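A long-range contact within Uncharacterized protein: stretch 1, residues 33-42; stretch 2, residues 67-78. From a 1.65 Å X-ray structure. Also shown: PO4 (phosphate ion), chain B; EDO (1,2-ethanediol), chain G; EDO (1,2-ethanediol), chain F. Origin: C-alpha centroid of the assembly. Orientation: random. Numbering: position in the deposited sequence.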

# COMPACT_ATOMS: atom_id res chain seq x y z
N LEU A 33 -4.16 0.31 -2.43
CA LEU A 33 -3.83 -0.42 -1.18
C LEU A 33 -3.38 0.55 -0.10
O LEU A 33 -2.32 1.20 -0.24
CB LEU A 33 -2.75 -1.48 -1.43
CG LEU A 33 -3.15 -2.48 -2.51
CD1 LEU A 33 -2.03 -3.45 -2.78
CD2 LEU A 33 -4.44 -3.26 -2.11
N HIS A 34 -4.13 0.58 1.00
CA HIS A 34 -3.98 1.61 2.03
C HIS A 34 -2.72 1.42 2.93
O HIS A 34 -2.01 0.41 2.82
CB HIS A 34 -5.25 1.67 2.90
CG HIS A 34 -5.49 0.44 3.74
ND1 HIS A 34 -4.75 0.16 4.87
CD2 HIS A 34 -6.39 -0.56 3.63
CE1 HIS A 34 -5.21 -0.95 5.45
NE2 HIS A 34 -6.20 -1.41 4.70
N GLY A 35 -2.46 2.40 3.80
CA GLY A 35 -1.31 2.35 4.71
C GLY A 35 -1.67 1.74 6.07
O GLY A 35 -2.81 1.29 6.27
N GLY A 36 -0.71 1.76 6.99
CA GLY A 36 -0.94 1.31 8.36
C GLY A 36 -0.06 0.16 8.82
O GLY A 36 -0.41 -0.55 9.77
N GLY A 37 1.08 -0.04 8.15
CA GLY A 37 2.06 -1.04 8.63
C GLY A 37 1.63 -2.50 8.60
O GLY A 37 2.28 -3.34 9.23
N MSE A 38 0.55 -2.81 7.87
CA MSE A 38 -0.09 -4.14 7.87
C MSE A 38 -0.61 -4.55 9.23
O MSE A 38 -0.86 -5.74 9.47
CB MSE A 38 0.83 -5.23 7.29
CG MSE A 38 1.08 -4.96 5.80
SE MSE A 38 2.51 -6.14 5.08
CE MSE A 38 4.04 -5.28 5.95
N ILE A 39 -0.75 -3.57 10.13
CA ILE A 39 -1.35 -3.79 11.45
C ILE A 39 -2.63 -2.96 11.69
O ILE A 39 -3.54 -3.41 12.41
CB ILE A 39 -0.35 -3.48 12.61
CG1 ILE A 39 1.00 -4.21 12.44
CG2 ILE A 39 -1.02 -3.71 13.98
CD1 ILE A 39 1.05 -5.54 12.96
N TYR A 40 -2.69 -1.74 11.15
CA TYR A 40 -3.88 -0.92 11.30
C TYR A 40 -4.32 -0.29 9.98
O TYR A 40 -3.70 -0.51 8.95
CB TYR A 40 -3.69 0.15 12.41
CG TYR A 40 -2.88 1.38 12.03
CD1 TYR A 40 -1.48 1.37 12.00
CD2 TYR A 40 -3.54 2.59 11.73
CE1 TYR A 40 -0.75 2.52 11.64
CE2 TYR A 40 -2.82 3.74 11.37
CZ TYR A 40 -1.44 3.72 11.35
OH TYR A 40 -0.77 4.88 11.00
N GLY A 41 -5.43 0.45 10.01
CA GLY A 41 -5.79 1.31 8.89
C GLY A 41 -6.91 0.77 8.03
O GLY A 41 -7.50 -0.29 8.33
N THR A 42 -7.19 1.49 6.94
CA THR A 42 -8.42 1.32 6.22
C THR A 42 -8.30 1.83 4.80
O THR A 42 -7.62 2.83 4.55
CB THR A 42 -9.55 2.10 6.98
OG1 THR A 42 -10.76 2.06 6.22
CG2 THR A 42 -9.15 3.56 7.20
P PO4 B . 2.46 2.98 7.36
O1 PO4 B . 3.98 2.97 7.37
O2 PO4 B . 1.98 2.90 8.80
O3 PO4 B . 1.92 4.32 6.83
O4 PO4 B . 1.98 1.83 6.49
C1 EDO G . -3.86 5.68 7.68
O1 EDO G . -2.67 5.78 6.88
C2 EDO G . -4.15 4.18 7.84
O2 EDO G . -5.15 3.65 6.96
C1 EDO F . 5.55 -19.40 3.34
O1 EDO F . 4.34 -19.44 4.10
C2 EDO F . 6.27 -18.09 3.65
O2 EDO F . 7.64 -18.10 3.22
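Stretch 2, residues 67-78: LLAPNTKIDHIL

What backbone shapes meet here, and where do they come closest? Stretch 1 contains no helix and makes a tight turn at Gly-36 and Gly-37, whose positive phi angles suit glycine; Gly-36 O accepts hydrogen bonds from both Ile-39 N (3.1 Å) and Tyr-40 N (2.9 Å). Stretch 2 arrives extended through Leu-67, Leu-68 and Ala-69, takes a cis peptide bond into Pro-70, and turns back, with Thr-72 N bonded to Leu-68 O at 3.0 Å. Lys-73 then stands at the N-cap position of a helix that begins at Ile-74 and runs on past Leu-78. The two chains are nearest at Ile-39 and Ala-69, whose CA atoms lie 4.8 Å apart. Followed forward, stretch 2 meets stretch 1 broadly in reverse order: Leu-68 reaches as far as Gly-41, Ala-69 lies at Ile-39 and Met-38, and the helix touches Met-38.

Which polar contacts join the backbones? A single hydrogen bond crosses between the stretches: Ala-69 N donates to Met-38 O at 2.7 Å, with a nearly straight angle of 160°. Two CA-H...O contacts flank it. Leu-68 CA approaches the same Met-38 O at 3.6 Å, while Ile-39 CA lies 3.4 Å from Ala-69 O. Ala-69 thus offers both its amide and its carbonyl to the Met-38 to Ile-39 segment, which places the extended part of stretch 2 beside the end of the turn.

How does the helix reach stretch 1? It does so through Ile-74 and Ile-77, three residues, nearly one turn, apart, both of which meet Met-38, a selenomethionine. The CE methyl of Met-38 packs on Ile-74 CD1 at 3.6 Å, and nearer the backbone Met-38 CB lies 4.4 Å from Ile-77 CD1. The Met-38 side chain, in its m, t, m rotamer, therefore spans two helix residues, and Met-38 as a whole has the largest area covered in the contact.

Which side chains pack where Leu-68, Ala-69 and Pro-70 pass stretch 1? The CA-to-CB bond of Ile-39 points away from stretch 2, yet the end of its side chain comes nearer: Ile-39 CD1 sits 3.6 Å from Ala-69 CB and 4.3 Å from Pro-70 CD. Leu-68 lies against the backbone carbonyls of Ile-39, Tyr-40 and Gly-41, its CD1 3.7 Å from Ile-39 O and 4.2 Å from Gly-41 O, its CD2 4.0 Å from Tyr-40 O. That same Leu-68 CD2 meets the edge of the His-34 ring, 4.4 Å from His-34 CE1.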

# COMPACT_ATOMS: atom_id res chain seq x y z
N LEU A 67 -6.04 -8.27 4.86
CA LEU A 67 -5.97 -8.75 6.24
C LEU A 67 -4.84 -8.07 7.02
O LEU A 67 -3.81 -7.66 6.42
CB LEU A 67 -5.80 -10.29 6.25
CG LEU A 67 -7.05 -11.03 5.76
CD1 LEU A 67 -6.71 -12.51 5.63
CD2 LEU A 67 -8.27 -10.84 6.69
N LEU A 68 -5.01 -7.97 8.35
CA LEU A 68 -4.07 -7.25 9.19
C LEU A 68 -3.44 -8.16 10.22
O LEU A 68 -4.10 -9.07 10.75
CB LEU A 68 -4.72 -6.06 9.90
CG LEU A 68 -5.40 -5.02 9.00
CD1 LEU A 68 -6.12 -4.00 9.85
CD2 LEU A 68 -4.37 -4.35 8.06
N ALA A 69 -2.16 -7.91 10.46
CA ALA A 69 -1.37 -8.57 11.50
C ALA A 69 -1.62 -7.90 12.86
O ALA A 69 -2.10 -6.75 12.91
CB ALA A 69 0.13 -8.53 11.11
N PRO A 70 -1.33 -8.61 13.97
CA PRO A 70 -0.81 -9.98 14.09
C PRO A 70 -1.87 -11.06 13.85
O PRO A 70 -1.52 -12.25 13.82
CB PRO A 70 -0.34 -10.05 15.56
CG PRO A 70 -1.32 -9.12 16.29
CD PRO A 70 -1.62 -8.00 15.29
N ASN A 71 -3.15 -10.64 13.74
CA ASN A 71 -4.30 -11.55 13.58
C ASN A 71 -4.09 -12.50 12.41
O ASN A 71 -4.37 -13.70 12.52
CB ASN A 71 -5.60 -10.76 13.42
CG ASN A 71 -5.81 -9.73 14.50
OD1 ASN A 71 -4.90 -8.97 14.84
ND2 ASN A 71 -7.02 -9.68 15.06
N THR A 72 -3.52 -11.98 11.32
CA THR A 72 -3.14 -12.75 10.15
C THR A 72 -1.68 -12.41 9.84
O THR A 72 -1.32 -11.23 9.84
CB THR A 72 -4.02 -12.40 8.94
OG1 THR A 72 -5.40 -12.67 9.26
CG2 THR A 72 -3.62 -13.20 7.73
N LYS A 73 -0.84 -13.44 9.60
CA LYS A 73 0.61 -13.26 9.37
C LYS A 73 0.89 -12.83 7.93
O LYS A 73 0.05 -13.03 7.06
CB LYS A 73 1.39 -14.54 9.72
CG LYS A 73 1.21 -14.99 11.17
CD LYS A 73 1.26 -13.80 12.14
CE LYS A 73 1.24 -14.28 13.58
NZ LYS A 73 1.00 -13.18 14.54
N ILE A 74 2.05 -12.22 7.68
CA ILE A 74 2.27 -11.57 6.37
C ILE A 74 2.16 -12.56 5.21
O ILE A 74 1.58 -12.23 4.17
CB ILE A 74 3.61 -10.83 6.30
CG1 ILE A 74 3.56 -9.55 7.14
CG2 ILE A 74 3.95 -10.48 4.82
CD1 ILE A 74 4.84 -8.68 6.99
N ASP A 75 2.73 -13.75 5.38
CA ASP A 75 2.65 -14.77 4.32
C ASP A 75 1.18 -14.96 3.93
O ASP A 75 0.86 -14.99 2.75
CB ASP A 75 3.34 -16.10 4.72
CG ASP A 75 2.69 -16.79 5.94
OD1 ASP A 75 2.15 -16.09 6.83
OD2 ASP A 75 2.73 -18.04 6.02
N HIS A 76 0.30 -15.05 4.92
CA HIS A 76 -1.13 -15.28 4.69
C HIS A 76 -1.81 -14.02 4.10
O HIS A 76 -2.67 -14.12 3.21
CB HIS A 76 -1.77 -15.72 6.00
CG HIS A 76 -3.15 -16.30 5.86
ND1 HIS A 76 -3.48 -17.55 6.33
CD2 HIS A 76 -4.28 -15.79 5.30
CE1 HIS A 76 -4.75 -17.79 6.08
NE2 HIS A 76 -5.26 -16.74 5.46
N ILE A 77 -1.44 -12.84 4.61
CA ILE A 77 -1.95 -11.57 4.10
C ILE A 77 -1.69 -11.50 2.58
O ILE A 77 -2.59 -11.15 1.80
CB ILE A 77 -1.30 -10.34 4.79
CG1 ILE A 77 -1.68 -10.28 6.28
CG2 ILE A 77 -1.74 -9.00 4.04
CD1 ILE A 77 -0.95 -9.23 7.07
N LEU A 78 -0.46 -11.85 2.18
CA LEU A 78 -0.05 -11.79 0.76
C LEU A 78 -0.83 -12.81 -0.08
O LEU A 78 -1.35 -12.44 -1.13
CB LEU A 78 1.47 -12.04 0.64
CG LEU A 78 2.31 -10.86 1.14
CD1 LEU A 78 3.82 -11.20 1.19
CD2 LEU A 78 2.01 -9.59 0.32